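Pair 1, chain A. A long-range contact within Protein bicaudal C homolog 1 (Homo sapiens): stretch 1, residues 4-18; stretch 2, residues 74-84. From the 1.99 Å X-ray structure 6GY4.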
# COMPACT_ATOMS: atom_id res chain seq x y z
N GLU A 4 11.48 -2.63 -5.35
CA GLU A 4 10.57 -1.53 -5.62
C GLU A 4 9.49 -2.06 -6.55
O GLU A 4 9.77 -2.34 -7.73
CB GLU A 4 11.30 -0.34 -6.24
CG GLU A 4 10.40 0.72 -6.87
CD GLU A 4 11.15 1.99 -7.20
OE1 GLU A 4 11.92 2.47 -6.34
OE2 GLU A 4 10.98 2.50 -8.33
N GLU A 5 8.27 -2.23 -6.04
CA GLU A 5 7.21 -2.92 -6.75
C GLU A 5 6.05 -1.97 -7.01
O GLU A 5 5.62 -1.24 -6.11
CB GLU A 5 6.73 -4.14 -5.96
CG GLU A 5 5.90 -5.11 -6.77
CD GLU A 5 5.89 -6.49 -6.17
OE1 GLU A 5 6.69 -6.75 -5.25
OE2 GLU A 5 5.08 -7.33 -6.62
N ARG A 6 5.53 -2.00 -8.24
CA ARG A 6 4.45 -1.14 -8.69
C ARG A 6 3.33 -2.02 -9.24
O ARG A 6 3.55 -2.76 -10.21
CB ARG A 6 4.95 -0.15 -9.75
CG ARG A 6 3.87 0.57 -10.53
CD ARG A 6 4.50 1.60 -11.46
NE ARG A 6 3.54 2.19 -12.37
CZ ARG A 6 3.29 1.74 -13.60
NH1 ARG A 6 3.93 0.67 -14.05
NH2 ARG A 6 2.40 2.34 -14.36
N PHE A 7 2.15 -1.94 -8.64
CA PHE A 7 1.05 -2.82 -9.00
C PHE A 7 -0.27 -2.06 -8.98
O PHE A 7 -0.41 -1.04 -8.29
CB PHE A 7 0.98 -4.04 -8.07
CG PHE A 7 0.96 -3.68 -6.61
CD1 PHE A 7 -0.24 -3.47 -5.95
CD2 PHE A 7 2.14 -3.56 -5.89
CE1 PHE A 7 -0.27 -3.15 -4.61
CE2 PHE A 7 2.12 -3.23 -4.55
CZ PHE A 7 0.91 -3.03 -3.91
N ARG A 8 -1.23 -2.56 -9.74
CA ARG A 8 -2.52 -1.90 -9.88
C ARG A 8 -3.45 -2.23 -8.72
O ARG A 8 -3.43 -3.35 -8.19
CB ARG A 8 -3.18 -2.29 -11.20
N VAL A 9 -4.26 -1.25 -8.32
CA VAL A 9 -5.25 -1.42 -7.26
C VAL A 9 -6.56 -0.81 -7.74
O VAL A 9 -6.60 0.05 -8.62
CB VAL A 9 -4.82 -0.78 -5.92
CG1 VAL A 9 -3.58 -1.46 -5.37
CG2 VAL A 9 -4.59 0.72 -6.09
N ASP A 10 -7.66 -1.27 -7.13
CA ASP A 10 -8.97 -0.77 -7.50
C ASP A 10 -9.08 0.71 -7.18
O ASP A 10 -8.76 1.15 -6.07
CB ASP A 10 -10.07 -1.56 -6.78
CG ASP A 10 -11.45 -1.24 -7.30
OD1 ASP A 10 -11.90 -1.92 -8.25
OD2 ASP A 10 -12.09 -0.31 -6.77
N ARG A 11 -9.55 1.49 -8.16
CA ARG A 11 -9.63 2.94 -8.00
C ARG A 11 -10.67 3.33 -6.96
O ARG A 11 -10.45 4.24 -6.16
CB ARG A 11 -9.94 3.59 -9.35
CG ARG A 11 -11.05 2.90 -10.13
N LYS A 12 -11.83 2.66 -6.97
CA LYS A 12 -12.88 2.99 -6.02
C LYS A 12 -12.50 2.57 -4.61
O LYS A 12 -12.82 3.27 -3.64
CB LYS A 12 -14.20 2.33 -6.45
CG LYS A 12 -15.09 3.20 -7.30
CD LYS A 12 -16.12 2.36 -8.04
CE LYS A 12 -17.23 3.22 -8.63
NZ LYS A 12 -18.13 2.40 -9.49
N LYS A 13 -11.83 1.42 -4.46
CA LYS A 13 -11.42 0.97 -3.14
C LYS A 13 -10.34 1.88 -2.57
O LYS A 13 -10.38 2.25 -1.39
CB LYS A 13 -10.94 -0.48 -3.20
CG LYS A 13 -12.03 -1.49 -3.56
CD LYS A 13 -11.53 -2.92 -3.40
CE LYS A 13 -12.62 -3.93 -3.74
NZ LYS A 13 -12.22 -5.33 -3.43
N LEU A 14 -9.35 2.24 -3.39
CA LEU A 14 -8.35 3.22 -2.96
C LEU A 14 -9.00 4.56 -2.65
O LEU A 14 -8.57 5.27 -1.74
CB LEU A 14 -7.28 3.38 -4.04
CG LEU A 14 -6.22 4.45 -3.79
CD1 LEU A 14 -5.43 4.14 -2.53
CD2 LEU A 14 -5.31 4.58 -4.99
N GLU A 15 -10.05 4.92 -3.39
CA GLU A 15 -10.74 6.18 -3.15
C GLU A 15 -11.32 6.21 -1.74
O GLU A 15 -11.14 7.19 -1.00
CB GLU A 15 -11.83 6.39 -4.20
CG GLU A 15 -12.36 7.83 -4.28
CD GLU A 15 -13.61 7.94 -5.12
OE1 GLU A 15 -13.87 7.03 -5.94
OE2 GLU A 15 -14.35 8.94 -4.97
N ALA A 16 -12.01 5.14 -1.34
CA ALA A 16 -12.65 5.11 -0.03
C ALA A 16 -11.62 5.03 1.09
O ALA A 16 -11.82 5.61 2.16
CB ALA A 16 -13.62 3.93 0.05
N MET A 17 -10.52 4.30 0.88
CA MET A 17 -9.52 4.17 1.93
C MET A 17 -8.85 5.51 2.23
O MET A 17 -8.58 5.82 3.40
CB MET A 17 -8.47 3.13 1.53
CG MET A 17 -8.97 1.70 1.53
SD MET A 17 -9.43 1.11 3.17
CE MET A 17 -7.95 1.49 4.10
N LEU A 18 -8.58 6.31 1.20
CA LEU A 18 -7.95 7.60 1.43
C LEU A 18 -8.88 8.54 2.19
O LEU A 18 -8.41 9.36 2.99
CB LEU A 18 -7.52 8.22 0.10
CG LEU A 18 -6.35 7.51 -0.58
CD1 LEU A 18 -6.19 7.99 -2.01
CD2 LEU A 18 -5.07 7.73 0.21
N ALA A 74 4.05 -6.09 2.55
CA ALA A 74 3.20 -4.91 2.41
C ALA A 74 2.23 -5.07 1.25
O ALA A 74 1.07 -4.64 1.34
CB ALA A 74 4.07 -3.66 2.22
N LYS A 75 2.68 -5.69 0.16
CA LYS A 75 1.81 -5.87 -1.00
C LYS A 75 0.66 -6.83 -0.69
O LYS A 75 -0.47 -6.60 -1.13
CB LYS A 75 2.62 -6.38 -2.19
CG LYS A 75 1.80 -6.56 -3.45
CD LYS A 75 2.57 -7.31 -4.53
CE LYS A 75 1.72 -7.46 -5.79
NZ LYS A 75 2.34 -8.38 -6.78
N GLU A 76 0.93 -7.90 0.06
CA GLU A 76 -0.13 -8.86 0.36
C GLU A 76 -1.23 -8.22 1.21
O GLU A 76 -2.41 -8.56 1.07
CB GLU A 76 0.44 -10.09 1.06
CG GLU A 76 0.78 -9.90 2.53
CD GLU A 76 1.04 -11.21 3.26
OE1 GLU A 76 0.93 -12.27 2.62
OE2 GLU A 76 1.34 -11.17 4.47
N MET A 77 -0.86 -7.28 2.08
CA MET A 77 -1.84 -6.62 2.94
C MET A 77 -2.65 -5.60 2.15
O MET A 77 -3.88 -5.56 2.24
CB MET A 77 -1.14 -5.95 4.12
CG MET A 77 -0.35 -6.89 5.03
SD MET A 77 0.62 -5.98 6.25
CE MET A 77 1.67 -7.29 6.92
N ILE A 78 -1.97 -4.75 1.38
CA ILE A 78 -2.65 -3.72 0.59
C ILE A 78 -3.60 -4.36 -0.41
O ILE A 78 -4.74 -3.92 -0.57
CB ILE A 78 -1.61 -2.82 -0.10
CG1 ILE A 78 -0.77 -2.08 0.95
CG2 ILE A 78 -2.29 -1.84 -1.05
CD1 ILE A 78 0.50 -1.46 0.40
N MET A 79 -3.15 -5.42 -1.09
CA MET A 79 -3.97 -6.03 -2.13
C MET A 79 -5.20 -6.72 -1.56
O MET A 79 -6.22 -6.82 -2.25
CB MET A 79 -3.14 -7.01 -2.95
CG MET A 79 -2.19 -6.34 -3.92
SD MET A 79 -3.07 -5.25 -5.05
CE MET A 79 -4.09 -6.42 -5.94
N SER A 80 -5.14 -7.21 -0.32
CA SER A 80 -6.32 -7.84 0.27
C SER A 80 -7.44 -6.82 0.44
O SER A 80 -8.62 -7.16 0.26
CB SER A 80 -5.96 -8.49 1.60
OG SER A 80 -5.41 -7.54 2.50
N VAL A 81 -7.09 -5.58 0.76
CA VAL A 81 -8.08 -4.52 0.89
C VAL A 81 -8.43 -3.93 -0.47
O VAL A 81 -9.61 -3.82 -0.83
CB VAL A 81 -7.57 -3.44 1.86
CG1 VAL A 81 -8.49 -2.22 1.83
CG2 VAL A 81 -7.47 -3.99 3.27
N LEU A 82 -7.43 -3.54 -1.25
CA LEU A 82 -7.64 -2.95 -2.57
C LEU A 82 -7.59 -4.01 -3.67
O LEU A 82 -6.82 -3.89 -4.62
CB LEU A 82 -6.62 -1.84 -2.81
CG LEU A 82 -6.47 -0.86 -1.64
CD1 LEU A 82 -5.34 0.15 -1.86
CD2 LEU A 82 -7.78 -0.13 -1.36
N ASP A 83 -8.43 -5.04 -3.57
CA ASP A 83 -8.33 -6.21 -4.45
C ASP A 83 -8.75 -5.85 -5.87
O ASP A 83 -9.23 -4.74 -6.11
CB ASP A 83 -9.16 -7.38 -3.89
CG ASP A 83 -8.83 -8.72 -4.55
OD1 ASP A 83 -9.78 -9.43 -4.95
OD2 ASP A 83 -7.64 -9.04 -4.69
N THR A 84 -8.54 -6.77 -6.81
CA THR A 84 -8.86 -6.53 -8.21
C THR A 84 -9.60 -7.73 -8.80
O THR A 84 -10.80 -7.67 -9.05
CB THR A 84 -7.59 -6.26 -9.05
OG1 THR A 84 -6.70 -7.38 -8.96
CG2 THR A 84 -6.87 -5.03 -8.55
O HOH W 1 -11.71 -5.63 -1.08

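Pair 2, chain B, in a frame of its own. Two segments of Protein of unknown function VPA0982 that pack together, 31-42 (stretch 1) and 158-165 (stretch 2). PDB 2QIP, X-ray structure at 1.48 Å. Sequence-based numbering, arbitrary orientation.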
# COMPACT_ATOMS: atom_id res chain seq x y z
N SER B 31 -24.74 -0.80 11.72
CA SER B 31 -25.27 -1.94 11.00
C SER B 31 -24.11 -2.64 10.31
O SER B 31 -23.01 -2.09 10.23
CB SER B 31 -26.24 -1.49 9.91
OG SER B 31 -27.33 -0.78 10.46
N ASN B 32 -24.37 -3.85 9.83
CA ASN B 32 -23.37 -4.62 9.11
C ASN B 32 -23.68 -4.66 7.61
O ASN B 32 -24.84 -4.57 7.19
CB ASN B 32 -23.25 -6.06 9.65
CG ASN B 32 -22.53 -6.14 11.01
OD1 ASN B 32 -21.85 -5.20 11.45
ND2 ASN B 32 -22.68 -7.28 11.66
N PHE B 33 -22.62 -4.78 6.82
CA PHE B 33 -22.72 -4.87 5.36
C PHE B 33 -23.34 -6.19 4.93
O PHE B 33 -22.98 -7.25 5.46
CB PHE B 33 -21.30 -4.76 4.81
CG PHE B 33 -21.20 -4.57 3.33
CD1 PHE B 33 -21.63 -3.39 2.71
CD2 PHE B 33 -20.56 -5.53 2.57
CE1 PHE B 33 -21.46 -3.21 1.32
CE2 PHE B 33 -20.38 -5.36 1.20
CZ PHE B 33 -20.83 -4.18 0.58
N ASP B 34 -24.25 -6.11 3.96
CA ASP B 34 -24.87 -7.31 3.39
C ASP B 34 -24.05 -7.81 2.21
O ASP B 34 -24.21 -7.36 1.07
CB ASP B 34 -26.32 -7.01 2.97
CG ASP B 34 -27.06 -8.24 2.51
OD1 ASP B 34 -26.40 -9.29 2.25
OD2 ASP B 34 -28.32 -8.16 2.42
N TYR B 35 -23.16 -8.76 2.48
CA TYR B 35 -22.28 -9.25 1.44
C TYR B 35 -23.02 -10.03 0.35
O TYR B 35 -22.57 -10.06 -0.80
CB TYR B 35 -21.17 -10.11 2.04
CG TYR B 35 -20.08 -9.31 2.69
CD1 TYR B 35 -18.98 -8.91 1.95
CD2 TYR B 35 -20.15 -8.95 4.03
CE1 TYR B 35 -17.95 -8.16 2.54
CE2 TYR B 35 -19.14 -8.20 4.63
CZ TYR B 35 -18.04 -7.81 3.87
OH TYR B 35 -17.03 -7.08 4.44
N ASN B 36 -24.14 -10.67 0.70
CA ASN B 36 -24.92 -11.34 -0.34
C ASN B 36 -25.56 -10.35 -1.31
O ASN B 36 -25.55 -10.57 -2.52
CB ASN B 36 -26.01 -12.20 0.28
CG ASN B 36 -25.51 -13.55 0.73
OD1 ASN B 36 -25.08 -14.36 -0.07
ND2 ASN B 36 -25.60 -13.80 2.03
N GLN B 37 -26.09 -9.25 -0.79
CA GLN B 37 -26.68 -8.22 -1.65
C GLN B 37 -25.60 -7.59 -2.52
O GLN B 37 -25.81 -7.37 -3.71
CB GLN B 37 -27.38 -7.13 -0.81
CG GLN B 37 -28.30 -6.20 -1.62
CD GLN B 37 -29.51 -6.95 -2.16
OE1 GLN B 37 -29.81 -8.08 -1.74
NE2 GLN B 37 -30.24 -6.31 -3.08
N PHE B 38 -24.46 -7.27 -1.91
CA PHE B 38 -23.36 -6.72 -2.68
C PHE B 38 -22.95 -7.67 -3.81
O PHE B 38 -22.80 -7.23 -4.95
CB PHE B 38 -22.16 -6.38 -1.79
CG PHE B 38 -20.92 -6.10 -2.59
CD1 PHE B 38 -20.76 -4.87 -3.23
CD2 PHE B 38 -19.94 -7.07 -2.74
CE1 PHE B 38 -19.64 -4.61 -4.01
CE2 PHE B 38 -18.82 -6.83 -3.54
CZ PHE B 38 -18.68 -5.60 -4.17
N TRP B 39 -22.72 -8.95 -3.51
CA TRP B 39 -22.30 -9.89 -4.57
C TRP B 39 -23.34 -9.94 -5.67
O TRP B 39 -23.03 -9.87 -6.88
CB TRP B 39 -22.10 -11.30 -3.99
CG TRP B 39 -21.58 -12.26 -4.99
CD1 TRP B 39 -22.32 -12.96 -5.91
CD2 TRP B 39 -20.22 -12.64 -5.19
NE1 TRP B 39 -21.49 -13.74 -6.68
CE2 TRP B 39 -20.20 -13.56 -6.26
CE3 TRP B 39 -19.01 -12.28 -4.58
CZ2 TRP B 39 -19.01 -14.13 -6.72
CZ3 TRP B 39 -17.83 -12.85 -5.04
CH2 TRP B 39 -17.84 -13.77 -6.10
N TYR B 40 -24.60 -10.07 -5.25
CA TYR B 40 -25.70 -10.14 -6.20
C TYR B 40 -25.69 -8.96 -7.18
O TYR B 40 -25.77 -9.16 -8.39
CB TYR B 40 -27.02 -10.20 -5.41
CG TYR B 40 -28.28 -9.78 -6.15
CD1 TYR B 40 -28.64 -10.35 -7.38
CD2 TYR B 40 -29.13 -8.82 -5.59
CE1 TYR B 40 -29.81 -9.95 -8.04
CE2 TYR B 40 -30.29 -8.44 -6.23
CZ TYR B 40 -30.61 -8.99 -7.45
OH TYR B 40 -31.77 -8.60 -8.08
N VAL B 41 -25.61 -7.74 -6.66
CA VAL B 41 -25.68 -6.57 -7.51
C VAL B 41 -24.40 -6.39 -8.33
O VAL B 41 -24.47 -6.18 -9.56
CB VAL B 41 -25.98 -5.32 -6.67
CG1 VAL B 41 -25.95 -4.09 -7.55
CG2 VAL B 41 -27.35 -5.46 -6.03
N ALA B 42 -23.24 -6.47 -7.67
CA ALA B 42 -21.99 -6.13 -8.34
C ALA B 42 -21.65 -7.08 -9.48
O ALA B 42 -20.99 -6.70 -10.44
CB ALA B 42 -20.86 -6.07 -7.36
N ALA B 158 -22.66 4.18 -3.50
CA ALA B 158 -22.78 4.37 -2.06
C ALA B 158 -23.05 3.08 -1.32
O ALA B 158 -23.94 2.33 -1.71
CB ALA B 158 -23.90 5.32 -1.77
N ILE B 159 -22.31 2.82 -0.23
CA ILE B 159 -22.72 1.79 0.73
C ILE B 159 -23.68 2.49 1.67
O ILE B 159 -23.27 3.29 2.49
CB ILE B 159 -21.53 1.20 1.50
CG1 ILE B 159 -20.57 0.49 0.52
CG2 ILE B 159 -22.02 0.22 2.62
CD1 ILE B 159 -19.31 -0.04 1.21
N ASP B 160 -24.96 2.20 1.48
CA ASP B 160 -26.03 2.78 2.28
C ASP B 160 -27.03 1.69 2.55
O ASP B 160 -26.69 0.50 2.44
CB ASP B 160 -26.66 3.99 1.55
CG ASP B 160 -27.29 3.63 0.21
OD1 ASP B 160 -27.48 2.43 -0.12
OD2 ASP B 160 -27.60 4.60 -0.54
N ASP B 161 -28.27 2.05 2.87
CA ASP B 161 -29.23 1.06 3.29
C ASP B 161 -29.47 -0.06 2.27
O ASP B 161 -29.83 -1.18 2.64
CB ASP B 161 -30.54 1.73 3.70
CG ASP B 161 -31.52 0.76 4.31
OD1 ASP B 161 -31.27 0.30 5.45
OD2 ASP B 161 -32.52 0.46 3.64
N ASP B 162 -29.23 0.23 0.98
CA ASP B 162 -29.40 -0.77 -0.09
C ASP B 162 -28.43 -1.96 0.04
O ASP B 162 -28.61 -2.99 -0.63
CB ASP B 162 -29.23 -0.10 -1.46
CG ASP B 162 -30.35 0.88 -1.80
OD1 ASP B 162 -31.45 0.81 -1.18
OD2 ASP B 162 -30.13 1.71 -2.69
N PHE B 163 -27.39 -1.78 0.86
CA PHE B 163 -26.38 -2.82 1.07
C PHE B 163 -26.16 -3.15 2.54
O PHE B 163 -25.12 -3.69 2.88
CB PHE B 163 -25.04 -2.43 0.41
CG PHE B 163 -25.10 -2.37 -1.09
CD1 PHE B 163 -25.20 -3.55 -1.85
CD2 PHE B 163 -25.10 -1.15 -1.76
CE1 PHE B 163 -25.28 -3.48 -3.25
CE2 PHE B 163 -25.16 -1.08 -3.15
CZ PHE B 163 -25.28 -2.24 -3.89
N LEU B 164 -27.14 -2.86 3.39
CA LEU B 164 -27.03 -3.19 4.81
C LEU B 164 -27.94 -4.36 5.19
O LEU B 164 -29.03 -4.53 4.62
CB LEU B 164 -27.37 -1.98 5.68
CG LEU B 164 -26.41 -0.80 5.54
CD1 LEU B 164 -26.96 0.41 6.32
CD2 LEU B 164 -24.97 -1.14 5.97
N LEU B 165 -27.49 -5.15 6.16
CA LEU B 165 -28.31 -6.22 6.73
C LEU B 165 -29.39 -5.66 7.60
O LEU B 165 -29.24 -4.57 8.16
CB LEU B 165 -27.46 -7.17 7.56
CG LEU B 165 -26.50 -8.04 6.76
CD1 LEU B 165 -25.49 -8.68 7.70
CD2 LEU B 165 -27.23 -9.10 5.96
OXT LEU B 165 -30.42 -6.32 7.74
O HOH W 2 -29.32 -5.68 1.98
O HOH W 3 -29.35 -3.57 -3.35

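Both pairs bring a helix start against the place where a second segment turns out of helical or 3-10 geometry, and 14 central residues superpose at 1.0 Å. The anchor is an aspartate, Asp A10 matched to Asp B34, right before the helix. Each caps the helix in the same way: Lys A13 N donates to Asp A10 OD2 at 2.9 Å, and Gln B37 N to Asp B34 OD1 at 3.1 Å.

The second shared rule is one large apolar residue set against the first helical turns. Leu A82 and Phe B163 fall 0.3 Å apart at CA, and each has the largest covered area in its stretch. In pair 1, Leu A82 CD2 lies 3.6 Å from Met A17 CG, while its CD1 is 4.0 Å from Leu A14 CD1. In pair 2 the flat ring of Phe B163 does this work: its CE1 is 3.9 Å from Val B41 CB, at the ring edge, and its CD1 is 4.2 Å from Phe B38 CB. The longer Met A17 faces the shorter leucine, whereas the compact Val B41 meets the longer phenylalanine, so reach is traded across the contact. Before the cap, Val A9 CB touches Leu A82 CB at 3.7 Å, and at the matched position Phe B33 CE1 approaches Phe B163 CB at 3.8 Å.

The backbones are joined differently. In pair 2, Asp B34 N donates to Phe B163 O at 2.8 Å and Leu B165 N to Asn B32 O at 2.9 Å, both nearly linear, forming a single bridge between Phe B33 and Leu B164. In pair 1 the corresponding Asp A10 N and Leu A82 O stand 3.7 Å apart, and that carbonyl is buried without a partner. Further back in pair 1, the strand and helix run nearly parallel at 13°, and side chains meet between them. Lys A75 spans Phe A7, its CG 3.8 Å from the ring centroid over one face, and its NZ forms a salt bridge with Glu A5 OE2 at 2.9 Å.

A water recurs at one matched pair of positions. Water 1 accepts from Lys A13 NZ at 2.4 Å, a short distance, and donates to Val A81 O at 2.8 Å; water 3 accepts from Gln B37 NE2 and donates to Asp B162 O, both at 2.9 Å. A long polar side chain thus reaches the matching carbonyl through solvent, whether it ends in an amine or an amide.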